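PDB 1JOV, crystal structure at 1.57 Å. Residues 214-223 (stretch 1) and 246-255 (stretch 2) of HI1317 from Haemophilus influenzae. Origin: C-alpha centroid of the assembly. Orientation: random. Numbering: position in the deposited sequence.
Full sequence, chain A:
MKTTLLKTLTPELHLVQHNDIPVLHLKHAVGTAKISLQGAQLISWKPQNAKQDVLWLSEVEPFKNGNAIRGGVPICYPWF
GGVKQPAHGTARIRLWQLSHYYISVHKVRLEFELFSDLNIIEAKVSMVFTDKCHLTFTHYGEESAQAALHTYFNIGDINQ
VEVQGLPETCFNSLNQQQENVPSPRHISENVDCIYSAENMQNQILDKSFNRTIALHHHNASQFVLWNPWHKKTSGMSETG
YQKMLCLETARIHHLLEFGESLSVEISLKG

Stretch 1 (214-223) ALHHHNASQF
Stretch 2 246-255: CLETARIHHL

The contact is anchored at the carbonyl of Ala-250, which takes two backbone hydrogen bonds from consecutive residues: Ser-221 N to Ala-250 O at 2.9 Å and Gln-222 N to Ala-250 O at 3.0 Å, both nearly straight. Two successive amides can converge on one oxygen because Ser-221 sits at phi/psi -115/-30, a kink between extended Ala-220 (-80/151) and extended Gln-222 (-131/151). The return bond, Ala-250 N to Gln-222 O at 2.9 Å, completes an antiparallel hydrogen-bonded pair with CA atoms 4.9 Å apart. The next pair, Phe-223 with Thr-249, is the non-hydrogen-bonded kind, CA to CA 5.3 Å; beside it Phe-223 CA makes a CA-H...O contact of 3.3 Å to Glu-248 O.

Arg-251 provides the second anchor. The CA-to-CB bond of Arg-251 points away overall, yet with chi1, chi2 and chi3 all m and chi4 at -87° the side chain curls back so that Arg-251 NH1 donates to Asn-219 O at 2.8 Å, meeting it at the edge of the guanidinium. Within its own stretch Arg-251 NE donates to His-254 O at 2.9 Å, at the corner, and Arg-251 NH2 to Leu-255 O at 2.9 Å, just past it. One side chain thus ties the corner to the loop, where Asn-219 has a positive phi (60/24).

The third polar link joins side chains. The CA-to-CB bond of His-217 (chi1 m, chi2 -97°) points toward the other stretch, and His-217 ND1 lies 2.8 Å from Thr-249 OG1 (chi1 m), a hydrogen bond at the ring edge in which either atom could donate. The NE2 of this histidine is satisfied elsewhere in the structure.

Strand 214-218 runs at 12° to strand 246-251, nearly parallel, with axes 8.1 Å apart at closest approach. After the 219-221 loop the chain reverses to pair antiparallel with the same partner strand. Side chains of the first strand reach across this gap: Leu-215 (m, t) places CD1 4.2 Å from Leu-247 CD1, and His-217 CE1 is 4.1 Å from Leu-247 CD2. Leu-247 (t, t) leaves its backbone sideways, but its end comes nearer, and its CD2 also lies 4.3 Å from Phe-223 CB.

Phe-223 (chi1 m, chi2 -51°) and Thr-249 share one sheet face, while Gln-222 and Ala-250 share the other, their CB atoms 4.1 Å apart. Ser-221 (p) turns OG into a weak 3.4 Å hydrogen bond to Ala-250 O, and its CB packs 3.5 Å from His-254 CB. In all, 633 Å² is buried, both sides summed.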

# COMPACT_ATOMS: atom_id res chain seq x y z
N ALA A 214 0.51 13.85 -0.86
CA ALA A 214 -0.79 14.18 -0.21
C ALA A 214 -1.72 12.96 -0.23
O ALA A 214 -1.78 12.30 -1.27
CB ALA A 214 -1.42 15.30 -0.93
N LEU A 215 -2.47 12.71 0.85
CA LEU A 215 -3.34 11.50 0.92
C LEU A 215 -4.76 11.87 1.21
O LEU A 215 -5.03 12.57 2.21
CB LEU A 215 -2.87 10.49 1.96
CG LEU A 215 -1.44 10.07 1.77
CD1 LEU A 215 -0.91 9.26 2.82
CD2 LEU A 215 -1.25 9.51 0.32
N HIS A 216 -5.69 11.43 0.35
CA HIS A 216 -7.13 11.60 0.61
C HIS A 216 -7.74 10.21 0.82
O HIS A 216 -7.96 9.50 -0.17
CB HIS A 216 -7.79 12.31 -0.55
CG HIS A 216 -9.12 12.93 -0.22
ND1 HIS A 216 -9.69 13.93 -0.98
CD2 HIS A 216 -9.98 12.69 0.80
CE1 HIS A 216 -10.85 14.27 -0.45
NE2 HIS A 216 -11.05 13.54 0.64
N HIS A 217 -7.97 9.83 2.09
CA HIS A 217 -8.51 8.50 2.41
C HIS A 217 -10.05 8.48 2.29
O HIS A 217 -10.66 9.54 2.38
CB HIS A 217 -8.10 8.07 3.80
CG HIS A 217 -6.63 8.19 4.06
ND1 HIS A 217 -5.76 7.11 3.94
CD2 HIS A 217 -5.87 9.27 4.39
CE1 HIS A 217 -4.54 7.52 4.23
NE2 HIS A 217 -4.57 8.83 4.52
N HIS A 218 -10.67 7.34 2.09
CA HIS A 218 -12.15 7.23 2.13
C HIS A 218 -12.55 6.03 2.97
O HIS A 218 -11.99 4.96 2.82
CB HIS A 218 -12.77 7.11 0.76
CG HIS A 218 -12.30 8.26 -0.11
ND1 HIS A 218 -12.93 9.48 -0.14
CD2 HIS A 218 -11.26 8.34 -0.99
CE1 HIS A 218 -12.30 10.27 -1.00
NE2 HIS A 218 -11.29 9.60 -1.54
N ASN A 219 -13.52 6.23 3.83
CA ASN A 219 -14.00 5.13 4.67
C ASN A 219 -13.00 4.46 5.62
O ASN A 219 -13.25 3.33 6.04
CB ASN A 219 -14.73 4.06 3.86
CG ASN A 219 -15.87 4.62 3.11
OD1 ASN A 219 -16.60 5.50 3.63
ND2 ASN A 219 -16.06 4.16 1.89
N ALA A 220 -11.92 5.18 5.99
CA ALA A 220 -10.95 4.68 6.95
C ALA A 220 -11.54 4.88 8.34
O ALA A 220 -12.25 5.85 8.57
CB ALA A 220 -9.62 5.39 6.80
N SER A 221 -11.18 4.04 9.26
CA SER A 221 -11.55 4.27 10.64
C SER A 221 -10.26 4.52 11.43
O SER A 221 -10.29 5.24 12.43
CB SER A 221 -12.37 3.11 11.21
OG SER A 221 -11.71 1.87 11.00
N GLN A 222 -9.15 3.92 11.00
CA GLN A 222 -7.86 3.99 11.68
C GLN A 222 -6.78 4.36 10.66
O GLN A 222 -6.92 4.04 9.46
CB GLN A 222 -7.39 2.70 12.33
CG GLN A 222 -7.97 2.48 13.75
CD GLN A 222 -9.49 2.39 13.72
OE1 GLN A 222 -10.21 3.06 14.48
NE2 GLN A 222 -9.97 1.57 12.85
N PHE A 223 -5.74 5.01 11.09
CA PHE A 223 -4.57 5.31 10.24
C PHE A 223 -3.38 4.81 11.03
O PHE A 223 -3.17 5.23 12.16
CB PHE A 223 -4.35 6.81 9.93
CG PHE A 223 -5.35 7.47 9.06
CD1 PHE A 223 -5.69 6.89 7.83
CD2 PHE A 223 -5.94 8.69 9.42
CE1 PHE A 223 -6.62 7.46 7.00
CE2 PHE A 223 -6.88 9.28 8.61
CZ PHE A 223 -7.22 8.66 7.42
N CYS A 246 5.50 4.06 6.36
CA CYS A 246 4.11 3.60 6.13
C CYS A 246 3.06 4.48 6.80
O CYS A 246 3.13 4.74 8.00
CB CYS A 246 3.97 2.18 6.64
SG CYS A 246 4.83 0.97 5.60
N LEU A 247 2.06 4.89 6.01
CA LEU A 247 0.88 5.64 6.48
C LEU A 247 -0.28 4.80 5.90
O LEU A 247 -0.66 4.97 4.74
CB LEU A 247 0.85 7.09 6.04
CG LEU A 247 0.02 7.92 7.03
CD1 LEU A 247 0.25 9.41 6.83
CD2 LEU A 247 -1.46 7.59 6.91
N GLU A 248 -0.76 3.87 6.70
CA GLU A 248 -1.74 2.90 6.31
C GLU A 248 -3.21 3.33 6.44
O GLU A 248 -3.63 3.84 7.49
CB GLU A 248 -1.58 1.64 7.15
CG GLU A 248 -0.16 1.14 7.24
CD GLU A 248 0.08 0.03 8.24
OE1 GLU A 248 -0.89 -0.67 8.58
OE2 GLU A 248 1.23 -0.16 8.69
N THR A 249 -4.00 3.13 5.38
CA THR A 249 -5.45 3.40 5.34
C THR A 249 -6.13 2.18 5.98
O THR A 249 -5.97 1.07 5.43
CB THR A 249 -5.91 3.53 3.92
OG1 THR A 249 -5.11 4.50 3.23
CG2 THR A 249 -7.37 3.97 3.88
N ALA A 250 -6.87 2.29 7.10
CA ALA A 250 -7.26 1.06 7.75
C ALA A 250 -8.66 1.01 8.38
O ALA A 250 -9.22 2.03 8.68
CB ALA A 250 -6.32 0.73 8.89
N ARG A 251 -9.19 -0.19 8.51
CA ARG A 251 -10.48 -0.49 9.12
C ARG A 251 -10.10 -1.58 10.10
O ARG A 251 -10.15 -2.79 9.77
CB ARG A 251 -11.54 -0.88 8.09
CG ARG A 251 -12.09 0.34 7.30
CD ARG A 251 -13.18 1.08 8.18
NE ARG A 251 -14.45 0.36 8.19
CZ ARG A 251 -15.38 0.51 7.31
NH1 ARG A 251 -15.18 1.29 6.37
NH2 ARG A 251 -16.52 -0.19 7.35
N ILE A 252 -9.72 -1.16 11.31
CA ILE A 252 -9.25 -2.10 12.31
C ILE A 252 -10.31 -2.35 13.39
O ILE A 252 -10.57 -3.53 13.77
CB ILE A 252 -7.92 -1.57 12.95
CG1 ILE A 252 -6.74 -1.58 11.96
CG2 ILE A 252 -7.54 -2.35 14.14
CD1 ILE A 252 -5.55 -0.74 12.36
N HIS A 253 -10.83 -1.23 13.93
CA HIS A 253 -11.85 -1.36 15.00
C HIS A 253 -13.28 -1.15 14.45
O HIS A 253 -14.23 -1.58 15.12
CB HIS A 253 -11.57 -0.34 16.12
CG HIS A 253 -10.23 -0.49 16.75
ND1 HIS A 253 -9.80 -1.70 17.24
CD2 HIS A 253 -9.19 0.36 16.87
CE1 HIS A 253 -8.57 -1.58 17.69
NE2 HIS A 253 -8.18 -0.33 17.50
N HIS A 254 -13.42 -0.55 13.29
CA HIS A 254 -14.70 -0.43 12.63
C HIS A 254 -14.59 -1.47 11.53
O HIS A 254 -13.87 -1.28 10.57
CB HIS A 254 -14.96 0.97 12.10
CG HIS A 254 -16.37 1.11 11.46
ND1 HIS A 254 -17.48 0.48 11.98
CD2 HIS A 254 -16.78 1.78 10.36
CE1 HIS A 254 -18.52 0.74 11.21
NE2 HIS A 254 -18.13 1.51 10.22
N LEU A 255 -15.31 -2.60 11.68
CA LEU A 255 -15.19 -3.69 10.66
C LEU A 255 -15.81 -3.36 9.34
O LEU A 255 -16.62 -2.40 9.24
CB LEU A 255 -15.81 -4.94 11.19
CG LEU A 255 -15.15 -5.51 12.46
CD1 LEU A 255 -15.73 -6.92 12.84
CD2 LEU A 255 -13.67 -5.58 12.33